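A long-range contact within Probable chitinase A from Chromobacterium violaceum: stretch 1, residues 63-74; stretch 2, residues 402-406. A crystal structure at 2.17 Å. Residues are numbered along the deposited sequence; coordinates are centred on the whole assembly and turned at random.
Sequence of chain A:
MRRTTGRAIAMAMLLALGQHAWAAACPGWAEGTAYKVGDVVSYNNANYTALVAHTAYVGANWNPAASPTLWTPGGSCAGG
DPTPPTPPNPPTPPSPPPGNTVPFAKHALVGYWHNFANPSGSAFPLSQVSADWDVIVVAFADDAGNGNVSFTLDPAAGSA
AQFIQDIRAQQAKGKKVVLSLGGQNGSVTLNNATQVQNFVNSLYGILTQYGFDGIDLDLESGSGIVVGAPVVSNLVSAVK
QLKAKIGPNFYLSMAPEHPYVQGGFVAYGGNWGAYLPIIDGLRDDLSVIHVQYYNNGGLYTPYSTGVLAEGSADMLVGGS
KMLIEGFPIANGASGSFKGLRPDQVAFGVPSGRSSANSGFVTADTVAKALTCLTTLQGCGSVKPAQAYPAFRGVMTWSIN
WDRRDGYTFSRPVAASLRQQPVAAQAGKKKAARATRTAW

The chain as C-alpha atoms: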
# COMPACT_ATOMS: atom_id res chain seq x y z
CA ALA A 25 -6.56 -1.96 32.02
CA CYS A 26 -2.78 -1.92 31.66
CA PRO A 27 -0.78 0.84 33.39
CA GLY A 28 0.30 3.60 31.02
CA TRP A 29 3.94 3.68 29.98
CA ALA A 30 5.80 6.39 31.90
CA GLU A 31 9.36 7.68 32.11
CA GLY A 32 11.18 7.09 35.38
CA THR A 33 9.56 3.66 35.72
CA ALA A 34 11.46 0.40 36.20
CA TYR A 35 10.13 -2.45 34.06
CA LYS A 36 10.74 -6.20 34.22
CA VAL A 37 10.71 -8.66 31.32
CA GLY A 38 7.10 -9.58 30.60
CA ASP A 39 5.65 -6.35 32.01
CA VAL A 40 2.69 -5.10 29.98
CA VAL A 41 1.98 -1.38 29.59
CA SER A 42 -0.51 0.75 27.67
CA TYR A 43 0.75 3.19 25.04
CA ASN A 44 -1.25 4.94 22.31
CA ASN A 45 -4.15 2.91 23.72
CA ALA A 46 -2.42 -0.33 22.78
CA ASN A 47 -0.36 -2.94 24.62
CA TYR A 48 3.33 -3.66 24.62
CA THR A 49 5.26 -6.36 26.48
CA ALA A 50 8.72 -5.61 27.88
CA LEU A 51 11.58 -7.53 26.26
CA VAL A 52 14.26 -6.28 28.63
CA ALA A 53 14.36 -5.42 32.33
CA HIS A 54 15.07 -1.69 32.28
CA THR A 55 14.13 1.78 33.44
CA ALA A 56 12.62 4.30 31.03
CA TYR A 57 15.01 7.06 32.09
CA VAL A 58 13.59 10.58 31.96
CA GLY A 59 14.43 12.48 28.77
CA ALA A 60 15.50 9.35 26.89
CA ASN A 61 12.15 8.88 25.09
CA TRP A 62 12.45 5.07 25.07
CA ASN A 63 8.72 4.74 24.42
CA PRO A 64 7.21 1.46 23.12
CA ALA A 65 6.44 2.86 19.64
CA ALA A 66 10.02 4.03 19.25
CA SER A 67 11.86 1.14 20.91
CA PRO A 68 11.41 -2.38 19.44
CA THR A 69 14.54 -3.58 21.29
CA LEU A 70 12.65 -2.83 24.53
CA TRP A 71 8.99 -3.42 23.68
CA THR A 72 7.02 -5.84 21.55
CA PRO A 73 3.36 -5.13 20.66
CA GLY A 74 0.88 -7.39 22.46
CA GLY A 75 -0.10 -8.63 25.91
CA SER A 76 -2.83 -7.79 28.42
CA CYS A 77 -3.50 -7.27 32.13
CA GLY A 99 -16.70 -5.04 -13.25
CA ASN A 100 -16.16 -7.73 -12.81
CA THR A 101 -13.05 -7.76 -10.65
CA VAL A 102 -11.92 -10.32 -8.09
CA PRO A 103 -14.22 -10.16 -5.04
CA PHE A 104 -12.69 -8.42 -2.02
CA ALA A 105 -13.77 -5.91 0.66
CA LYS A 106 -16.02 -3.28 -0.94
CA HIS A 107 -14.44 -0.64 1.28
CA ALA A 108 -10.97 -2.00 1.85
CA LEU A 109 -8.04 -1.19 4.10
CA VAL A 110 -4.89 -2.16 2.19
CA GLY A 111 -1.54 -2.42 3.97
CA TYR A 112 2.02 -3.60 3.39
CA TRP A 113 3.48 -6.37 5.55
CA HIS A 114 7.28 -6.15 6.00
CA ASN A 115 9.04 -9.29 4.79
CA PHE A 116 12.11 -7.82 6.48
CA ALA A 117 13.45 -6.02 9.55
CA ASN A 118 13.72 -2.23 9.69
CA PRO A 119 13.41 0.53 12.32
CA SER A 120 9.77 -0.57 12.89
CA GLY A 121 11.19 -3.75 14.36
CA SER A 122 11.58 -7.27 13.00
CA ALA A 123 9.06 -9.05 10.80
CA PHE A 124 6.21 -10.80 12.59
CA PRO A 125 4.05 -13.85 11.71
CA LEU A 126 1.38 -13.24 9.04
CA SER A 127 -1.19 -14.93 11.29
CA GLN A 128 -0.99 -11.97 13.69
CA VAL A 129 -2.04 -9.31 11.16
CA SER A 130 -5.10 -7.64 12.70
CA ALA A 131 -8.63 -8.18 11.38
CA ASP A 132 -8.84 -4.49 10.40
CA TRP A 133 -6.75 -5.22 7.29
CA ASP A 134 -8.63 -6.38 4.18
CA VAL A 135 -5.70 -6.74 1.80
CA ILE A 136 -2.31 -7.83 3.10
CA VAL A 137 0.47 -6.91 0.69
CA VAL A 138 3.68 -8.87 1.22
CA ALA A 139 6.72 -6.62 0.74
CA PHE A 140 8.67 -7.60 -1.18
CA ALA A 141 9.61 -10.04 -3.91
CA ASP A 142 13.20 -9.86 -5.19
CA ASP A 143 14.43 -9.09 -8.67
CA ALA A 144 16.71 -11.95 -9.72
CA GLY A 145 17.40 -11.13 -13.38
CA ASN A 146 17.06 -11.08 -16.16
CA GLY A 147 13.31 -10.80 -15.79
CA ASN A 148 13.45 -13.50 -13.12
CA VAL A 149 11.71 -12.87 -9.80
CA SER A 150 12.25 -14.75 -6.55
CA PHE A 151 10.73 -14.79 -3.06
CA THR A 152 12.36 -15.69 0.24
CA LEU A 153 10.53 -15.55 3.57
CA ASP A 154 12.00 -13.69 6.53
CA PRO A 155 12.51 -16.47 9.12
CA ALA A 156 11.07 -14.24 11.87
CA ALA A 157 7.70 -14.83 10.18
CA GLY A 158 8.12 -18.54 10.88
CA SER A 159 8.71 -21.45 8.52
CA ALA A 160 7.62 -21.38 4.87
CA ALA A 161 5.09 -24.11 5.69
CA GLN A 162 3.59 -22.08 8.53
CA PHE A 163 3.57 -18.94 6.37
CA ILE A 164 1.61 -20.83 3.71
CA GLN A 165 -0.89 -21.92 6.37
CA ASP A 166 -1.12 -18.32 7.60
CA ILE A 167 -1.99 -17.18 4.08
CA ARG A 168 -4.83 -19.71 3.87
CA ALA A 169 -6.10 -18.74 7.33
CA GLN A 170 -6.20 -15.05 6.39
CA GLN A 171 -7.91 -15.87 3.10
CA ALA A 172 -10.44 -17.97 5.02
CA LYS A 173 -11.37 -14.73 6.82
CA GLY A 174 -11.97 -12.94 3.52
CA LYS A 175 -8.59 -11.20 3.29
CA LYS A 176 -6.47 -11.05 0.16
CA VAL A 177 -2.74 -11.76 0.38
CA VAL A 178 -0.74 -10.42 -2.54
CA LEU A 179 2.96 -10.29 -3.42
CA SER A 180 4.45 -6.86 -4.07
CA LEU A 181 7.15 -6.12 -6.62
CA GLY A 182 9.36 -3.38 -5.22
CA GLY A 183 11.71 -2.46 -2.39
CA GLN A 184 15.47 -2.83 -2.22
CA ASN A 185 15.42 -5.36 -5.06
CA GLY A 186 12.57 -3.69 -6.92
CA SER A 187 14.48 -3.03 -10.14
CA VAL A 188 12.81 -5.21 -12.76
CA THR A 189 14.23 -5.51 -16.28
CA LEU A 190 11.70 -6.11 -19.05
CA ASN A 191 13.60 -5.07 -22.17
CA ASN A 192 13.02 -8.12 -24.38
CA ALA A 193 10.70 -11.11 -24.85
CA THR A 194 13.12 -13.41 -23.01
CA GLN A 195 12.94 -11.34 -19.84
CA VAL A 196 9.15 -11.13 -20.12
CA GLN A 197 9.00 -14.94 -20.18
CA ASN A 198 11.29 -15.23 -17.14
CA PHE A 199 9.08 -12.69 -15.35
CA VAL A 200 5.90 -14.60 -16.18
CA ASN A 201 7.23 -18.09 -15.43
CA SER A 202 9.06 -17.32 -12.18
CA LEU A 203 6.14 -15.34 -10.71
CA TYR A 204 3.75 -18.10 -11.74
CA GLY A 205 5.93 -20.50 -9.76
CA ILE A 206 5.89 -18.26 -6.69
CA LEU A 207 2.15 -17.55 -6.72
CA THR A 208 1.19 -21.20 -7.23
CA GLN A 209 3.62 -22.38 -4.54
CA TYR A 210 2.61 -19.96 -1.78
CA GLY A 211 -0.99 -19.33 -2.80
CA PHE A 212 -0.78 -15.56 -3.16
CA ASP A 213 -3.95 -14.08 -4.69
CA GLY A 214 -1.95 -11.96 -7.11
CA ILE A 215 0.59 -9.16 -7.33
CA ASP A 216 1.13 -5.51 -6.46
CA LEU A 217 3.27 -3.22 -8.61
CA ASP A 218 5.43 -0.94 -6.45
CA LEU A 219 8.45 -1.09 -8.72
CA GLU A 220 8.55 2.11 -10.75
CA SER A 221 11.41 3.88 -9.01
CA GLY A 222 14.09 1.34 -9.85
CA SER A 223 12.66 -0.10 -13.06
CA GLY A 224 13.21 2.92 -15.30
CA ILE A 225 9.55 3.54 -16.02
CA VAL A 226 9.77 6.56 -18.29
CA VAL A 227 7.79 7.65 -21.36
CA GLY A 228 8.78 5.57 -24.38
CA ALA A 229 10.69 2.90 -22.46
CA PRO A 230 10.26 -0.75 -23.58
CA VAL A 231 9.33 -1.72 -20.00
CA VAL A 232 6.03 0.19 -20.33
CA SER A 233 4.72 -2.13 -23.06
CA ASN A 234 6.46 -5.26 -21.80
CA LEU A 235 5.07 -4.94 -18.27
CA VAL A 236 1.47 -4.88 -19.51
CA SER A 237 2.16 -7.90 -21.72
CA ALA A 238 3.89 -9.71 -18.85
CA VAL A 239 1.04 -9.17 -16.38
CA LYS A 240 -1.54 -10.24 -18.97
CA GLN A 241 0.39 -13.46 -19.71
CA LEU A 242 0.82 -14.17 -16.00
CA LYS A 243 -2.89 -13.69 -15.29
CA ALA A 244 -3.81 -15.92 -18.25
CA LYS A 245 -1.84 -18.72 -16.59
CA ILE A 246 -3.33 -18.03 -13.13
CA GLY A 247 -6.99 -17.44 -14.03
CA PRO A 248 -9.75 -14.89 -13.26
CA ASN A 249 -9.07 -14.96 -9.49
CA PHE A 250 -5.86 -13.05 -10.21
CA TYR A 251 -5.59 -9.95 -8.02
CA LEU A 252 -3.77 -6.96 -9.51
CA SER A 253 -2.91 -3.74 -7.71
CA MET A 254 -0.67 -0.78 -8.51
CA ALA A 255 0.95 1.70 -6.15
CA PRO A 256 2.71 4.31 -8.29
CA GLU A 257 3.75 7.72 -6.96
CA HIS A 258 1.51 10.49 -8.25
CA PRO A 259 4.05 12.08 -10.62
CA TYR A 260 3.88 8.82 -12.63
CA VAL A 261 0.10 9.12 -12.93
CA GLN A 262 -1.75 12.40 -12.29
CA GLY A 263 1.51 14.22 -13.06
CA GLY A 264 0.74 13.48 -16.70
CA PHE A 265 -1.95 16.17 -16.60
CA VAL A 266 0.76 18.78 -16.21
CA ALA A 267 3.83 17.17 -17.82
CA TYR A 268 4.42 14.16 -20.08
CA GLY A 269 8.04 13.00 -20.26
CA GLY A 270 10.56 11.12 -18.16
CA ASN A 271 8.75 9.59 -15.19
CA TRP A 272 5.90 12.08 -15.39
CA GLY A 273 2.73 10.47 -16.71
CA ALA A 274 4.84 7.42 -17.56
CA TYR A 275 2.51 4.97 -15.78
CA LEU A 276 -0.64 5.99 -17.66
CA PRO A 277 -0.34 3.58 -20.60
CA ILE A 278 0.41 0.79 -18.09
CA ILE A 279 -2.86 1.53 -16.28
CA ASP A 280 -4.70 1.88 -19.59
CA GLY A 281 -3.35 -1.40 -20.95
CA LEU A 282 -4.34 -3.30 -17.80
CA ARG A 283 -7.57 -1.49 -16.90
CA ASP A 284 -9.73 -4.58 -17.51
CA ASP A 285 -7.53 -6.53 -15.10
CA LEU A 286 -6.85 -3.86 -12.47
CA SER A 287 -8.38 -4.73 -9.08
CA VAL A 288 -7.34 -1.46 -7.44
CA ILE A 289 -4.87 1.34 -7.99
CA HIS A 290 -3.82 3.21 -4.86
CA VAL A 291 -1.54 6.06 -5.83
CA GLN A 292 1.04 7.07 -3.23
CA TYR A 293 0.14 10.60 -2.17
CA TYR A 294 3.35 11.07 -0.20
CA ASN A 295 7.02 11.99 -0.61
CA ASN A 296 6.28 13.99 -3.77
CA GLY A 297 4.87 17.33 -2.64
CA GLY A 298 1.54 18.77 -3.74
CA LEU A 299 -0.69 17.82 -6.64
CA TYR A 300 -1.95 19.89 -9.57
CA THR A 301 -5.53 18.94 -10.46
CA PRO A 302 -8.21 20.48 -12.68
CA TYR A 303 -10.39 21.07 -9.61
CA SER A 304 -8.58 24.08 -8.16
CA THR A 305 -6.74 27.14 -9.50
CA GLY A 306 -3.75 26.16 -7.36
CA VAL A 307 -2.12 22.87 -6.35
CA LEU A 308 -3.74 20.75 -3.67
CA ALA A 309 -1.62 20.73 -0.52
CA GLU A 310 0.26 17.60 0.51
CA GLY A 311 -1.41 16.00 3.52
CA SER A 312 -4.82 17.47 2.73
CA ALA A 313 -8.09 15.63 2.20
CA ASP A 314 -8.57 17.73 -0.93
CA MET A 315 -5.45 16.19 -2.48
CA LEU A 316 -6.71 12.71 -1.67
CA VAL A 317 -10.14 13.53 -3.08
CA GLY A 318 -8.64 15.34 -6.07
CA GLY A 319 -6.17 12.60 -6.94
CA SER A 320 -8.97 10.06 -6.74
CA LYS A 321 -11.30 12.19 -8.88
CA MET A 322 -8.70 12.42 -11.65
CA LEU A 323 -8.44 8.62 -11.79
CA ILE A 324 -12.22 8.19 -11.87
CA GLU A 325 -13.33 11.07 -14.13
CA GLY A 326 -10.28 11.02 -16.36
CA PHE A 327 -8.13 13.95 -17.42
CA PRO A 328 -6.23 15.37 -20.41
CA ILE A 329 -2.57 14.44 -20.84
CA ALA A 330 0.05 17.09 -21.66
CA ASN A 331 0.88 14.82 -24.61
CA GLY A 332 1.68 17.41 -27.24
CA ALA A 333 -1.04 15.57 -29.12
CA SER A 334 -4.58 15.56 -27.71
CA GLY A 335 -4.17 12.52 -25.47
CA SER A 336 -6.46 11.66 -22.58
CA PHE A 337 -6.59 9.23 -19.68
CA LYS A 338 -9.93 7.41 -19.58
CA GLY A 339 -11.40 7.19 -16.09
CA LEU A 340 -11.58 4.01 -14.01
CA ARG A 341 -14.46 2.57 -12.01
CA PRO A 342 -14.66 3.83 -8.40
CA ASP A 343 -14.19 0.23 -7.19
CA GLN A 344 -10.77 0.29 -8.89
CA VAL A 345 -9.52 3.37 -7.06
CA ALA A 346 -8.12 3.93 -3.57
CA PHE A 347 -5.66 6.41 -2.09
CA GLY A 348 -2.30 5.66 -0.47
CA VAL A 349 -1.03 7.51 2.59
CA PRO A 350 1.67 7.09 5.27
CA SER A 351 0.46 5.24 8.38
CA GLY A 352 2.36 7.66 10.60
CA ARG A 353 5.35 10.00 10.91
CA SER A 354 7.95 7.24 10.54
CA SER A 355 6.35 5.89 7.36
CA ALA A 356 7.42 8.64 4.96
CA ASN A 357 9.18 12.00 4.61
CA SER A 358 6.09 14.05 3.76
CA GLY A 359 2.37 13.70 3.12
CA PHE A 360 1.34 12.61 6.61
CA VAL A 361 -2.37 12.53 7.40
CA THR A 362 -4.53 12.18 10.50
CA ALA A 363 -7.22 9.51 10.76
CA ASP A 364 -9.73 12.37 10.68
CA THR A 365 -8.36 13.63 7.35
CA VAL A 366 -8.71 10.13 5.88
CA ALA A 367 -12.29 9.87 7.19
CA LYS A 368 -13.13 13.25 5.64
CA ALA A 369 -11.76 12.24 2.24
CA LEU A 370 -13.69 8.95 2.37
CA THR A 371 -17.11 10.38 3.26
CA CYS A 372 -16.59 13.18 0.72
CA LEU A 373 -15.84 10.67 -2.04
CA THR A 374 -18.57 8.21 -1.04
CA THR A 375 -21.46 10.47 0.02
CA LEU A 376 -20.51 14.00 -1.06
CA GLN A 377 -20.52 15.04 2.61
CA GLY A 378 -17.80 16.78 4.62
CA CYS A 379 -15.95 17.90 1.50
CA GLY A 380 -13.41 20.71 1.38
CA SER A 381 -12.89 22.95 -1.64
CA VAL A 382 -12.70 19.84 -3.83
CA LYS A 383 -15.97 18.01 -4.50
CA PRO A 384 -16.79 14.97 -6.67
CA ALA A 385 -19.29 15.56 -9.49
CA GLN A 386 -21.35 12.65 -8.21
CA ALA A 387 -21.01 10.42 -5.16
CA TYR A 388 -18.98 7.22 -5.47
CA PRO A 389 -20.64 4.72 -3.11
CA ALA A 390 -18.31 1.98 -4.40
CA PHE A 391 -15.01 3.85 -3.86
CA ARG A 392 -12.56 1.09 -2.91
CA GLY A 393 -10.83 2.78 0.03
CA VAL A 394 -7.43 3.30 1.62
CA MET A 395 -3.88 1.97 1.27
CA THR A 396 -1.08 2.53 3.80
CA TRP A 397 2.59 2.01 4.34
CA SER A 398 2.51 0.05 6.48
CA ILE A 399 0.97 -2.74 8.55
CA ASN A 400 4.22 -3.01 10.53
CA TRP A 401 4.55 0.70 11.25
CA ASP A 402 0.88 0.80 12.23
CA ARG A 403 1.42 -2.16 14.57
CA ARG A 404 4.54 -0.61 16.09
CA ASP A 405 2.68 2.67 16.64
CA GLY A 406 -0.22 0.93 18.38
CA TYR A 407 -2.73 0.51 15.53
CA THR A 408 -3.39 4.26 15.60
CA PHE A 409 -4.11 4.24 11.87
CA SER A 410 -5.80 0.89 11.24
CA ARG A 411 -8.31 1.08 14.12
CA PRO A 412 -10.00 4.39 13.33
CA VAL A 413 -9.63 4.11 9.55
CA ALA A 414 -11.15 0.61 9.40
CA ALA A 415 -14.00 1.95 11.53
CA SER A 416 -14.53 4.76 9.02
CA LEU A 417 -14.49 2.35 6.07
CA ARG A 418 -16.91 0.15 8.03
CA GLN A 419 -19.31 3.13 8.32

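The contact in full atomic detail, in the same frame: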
# COMPACT_ATOMS: atom_id res chain seq x y z
N ASN A 63 10.11 5.17 24.39
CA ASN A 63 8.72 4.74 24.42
C ASN A 63 8.50 3.50 23.54
O ASN A 63 9.29 3.25 22.62
CB ASN A 63 7.79 5.89 23.99
CG ASN A 63 7.88 6.21 22.51
OD1 ASN A 63 7.40 5.45 21.67
ND2 ASN A 63 8.47 7.35 22.19
N PRO A 64 7.46 2.71 23.84
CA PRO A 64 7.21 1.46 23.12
C PRO A 64 7.11 1.58 21.59
O PRO A 64 7.52 0.66 20.89
CB PRO A 64 5.88 0.99 23.71
CG PRO A 64 5.88 1.53 25.10
CD PRO A 64 6.55 2.88 24.99
N ALA A 65 6.58 2.69 21.09
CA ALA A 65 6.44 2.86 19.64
C ALA A 65 7.79 3.15 18.99
O ALA A 65 7.97 2.93 17.79
CB ALA A 65 5.45 3.98 19.32
N ALA A 66 8.73 3.64 19.78
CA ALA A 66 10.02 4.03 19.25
C ALA A 66 11.12 3.02 19.59
O ALA A 66 12.25 3.15 19.12
CB ALA A 66 10.41 5.41 19.79
N SER A 67 10.80 2.01 20.38
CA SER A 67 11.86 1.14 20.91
C SER A 67 11.53 -0.35 20.84
O SER A 67 11.16 -0.96 21.85
CB SER A 67 12.15 1.54 22.36
OG SER A 67 12.11 2.95 22.50
N PRO A 68 11.68 -0.95 19.65
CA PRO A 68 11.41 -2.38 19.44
C PRO A 68 12.44 -3.29 20.12
O PRO A 68 12.16 -4.48 20.27
CB PRO A 68 11.46 -2.52 17.92
CG PRO A 68 12.33 -1.41 17.46
CD PRO A 68 12.10 -0.28 18.41
N THR A 69 13.59 -2.77 20.52
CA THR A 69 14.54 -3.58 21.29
C THR A 69 14.09 -3.68 22.75
O THR A 69 14.59 -4.52 23.49
CB THR A 69 15.98 -3.02 21.24
OG1 THR A 69 16.04 -1.77 21.94
CG2 THR A 69 16.45 -2.84 19.81
N LEU A 70 13.14 -2.84 23.15
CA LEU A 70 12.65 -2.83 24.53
C LEU A 70 11.22 -3.35 24.65
O LEU A 70 10.86 -3.94 25.67
CB LEU A 70 12.72 -1.42 25.12
CG LEU A 70 14.09 -0.89 25.51
CD1 LEU A 70 13.96 0.55 25.98
CD2 LEU A 70 14.72 -1.75 26.59
N TRP A 71 10.42 -3.11 23.62
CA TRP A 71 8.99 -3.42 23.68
C TRP A 71 8.51 -4.15 22.44
O TRP A 71 8.84 -3.78 21.31
CB TRP A 71 8.18 -2.13 23.85
CG TRP A 71 8.50 -1.38 25.10
CD1 TRP A 71 9.35 -0.33 25.24
CD2 TRP A 71 7.96 -1.63 26.41
NE1 TRP A 71 9.38 0.10 26.54
CE2 TRP A 71 8.54 -0.69 27.28
CE3 TRP A 71 7.06 -2.56 26.92
CZ2 TRP A 71 8.24 -0.65 28.64
CZ3 TRP A 71 6.76 -2.52 28.27
CH2 TRP A 71 7.35 -1.57 29.11
N THR A 72 7.71 -5.19 22.65
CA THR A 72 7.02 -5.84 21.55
C THR A 72 5.51 -5.65 21.72
O THR A 72 4.99 -5.78 22.83
CB THR A 72 7.36 -7.34 21.44
OG1 THR A 72 6.55 -7.96 20.44
CG2 THR A 72 7.13 -8.05 22.77
N PRO A 73 4.81 -5.32 20.62
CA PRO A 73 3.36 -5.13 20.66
C PRO A 73 2.64 -6.40 21.12
O PRO A 73 3.00 -7.49 20.69
CB PRO A 73 3.00 -4.80 19.20
CG PRO A 73 4.27 -4.29 18.61
CD PRO A 73 5.37 -5.06 19.28
N GLY A 74 1.64 -6.25 21.98
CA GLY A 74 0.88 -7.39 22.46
C GLY A 74 0.85 -7.49 23.97
O GLY A 74 1.54 -6.75 24.67
N ASP A 402 2.13 0.62 11.51
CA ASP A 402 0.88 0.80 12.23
C ASP A 402 0.85 -0.03 13.51
O ASP A 402 0.42 0.45 14.56
CB ASP A 402 -0.31 0.42 11.34
CG ASP A 402 -1.62 0.38 12.12
OD1 ASP A 402 -2.16 1.46 12.44
OD2 ASP A 402 -2.09 -0.74 12.42
N ARG A 403 1.33 -1.26 13.42
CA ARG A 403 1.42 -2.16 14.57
C ARG A 403 2.37 -1.61 15.63
O ARG A 403 2.04 -1.59 16.82
CB ARG A 403 1.88 -3.55 14.11
CG ARG A 403 2.16 -4.55 15.23
CD ARG A 403 2.57 -5.89 14.62
NE ARG A 403 3.00 -6.88 15.60
CZ ARG A 403 4.26 -7.10 15.94
NH1 ARG A 403 5.24 -6.40 15.39
NH2 ARG A 403 4.55 -8.04 16.84
N ARG A 404 3.54 -1.16 15.19
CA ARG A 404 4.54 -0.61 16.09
C ARG A 404 4.01 0.63 16.81
O ARG A 404 4.30 0.85 17.99
CB ARG A 404 5.82 -0.29 15.32
CG ARG A 404 6.90 0.45 16.10
CD ARG A 404 7.25 -0.25 17.41
NE ARG A 404 7.65 -1.65 17.23
CZ ARG A 404 8.00 -2.45 18.23
NH1 ARG A 404 8.00 -2.00 19.47
NH2 ARG A 404 8.36 -3.71 17.98
N ASP A 405 3.21 1.42 16.10
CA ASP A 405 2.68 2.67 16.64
C ASP A 405 1.40 2.48 17.45
O ASP A 405 0.84 3.45 17.97
CB ASP A 405 2.43 3.67 15.50
CG ASP A 405 3.72 4.16 14.85
OD1 ASP A 405 4.78 4.12 15.52
OD2 ASP A 405 3.67 4.59 13.68
N GLY A 406 0.94 1.24 17.56
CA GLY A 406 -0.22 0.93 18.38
C GLY A 406 -1.56 0.94 17.65
O GLY A 406 -2.59 1.26 18.25
O HOH W 1 10.12 -5.72 18.93

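Arg404 carries the polar part of this contact. Its NH1 donates to Trp71 O at 2.7 Å, nearly in line. The same NH1 donates to Pro64 O at 3.1 Å. Both carbonyl oxygens lie near the plane of the guanidinium, where its N-H bonds point. A third bond, from Arg404 NH2 to Trp71 O at 3.4 Å, is weak. No acidic side chain of stretch 1 takes part; the charged group is met by backbone carbonyls.

Water 1 extends the network. It accepts from Arg404 NH2 at 2.8 Å and donates to Pro68 O at 2.7 Å. Arg404 NE is satisfied elsewhere in the structure.

Two prolines enclose the same guanidinium. Pro73 CD lies over one face, 3.5 Å from Arg404 NH2. Pro68 CB lies over the opposite face, 3.3 Å from Arg404 NH2. The flat faces have no N-H bonds to offer, so they suit aliphatic rings. Chi2 and chi3 of Arg404 are both p, and the side chain reaches stretch 1 although its CA-to-CB bond points sideways.

Pro73 also packs on the neighbouring arginine. Its CG lies over one face of the Arg403 guanidinium, 3.9 Å from Arg403 CZ. Arg403 is extended, with chi1 to chi3 all t. No hydrogen bond to stretch 1 accompanies this packing.

The nearest CA atoms across the stretches are Ala65 CA and Asp405 CA, 4.8 Å apart. Beside them, Ala65 CA makes a CA-H...O contact with Arg404 O at 3.4 Å. Ala65 CB lies 3.9 Å from Asp405 OD1. The helix ends beside this approach in a Schellman motif, with Gly406 at positive phi and Gly406 N bonded to Arg403 O at 3.1 Å.

Within stretch 1, Ser67 O accepts from Leu70 N at 3.0 Å and Trp71 N at 2.9 Å. These bonds hold the turn that leads into strand 71-73.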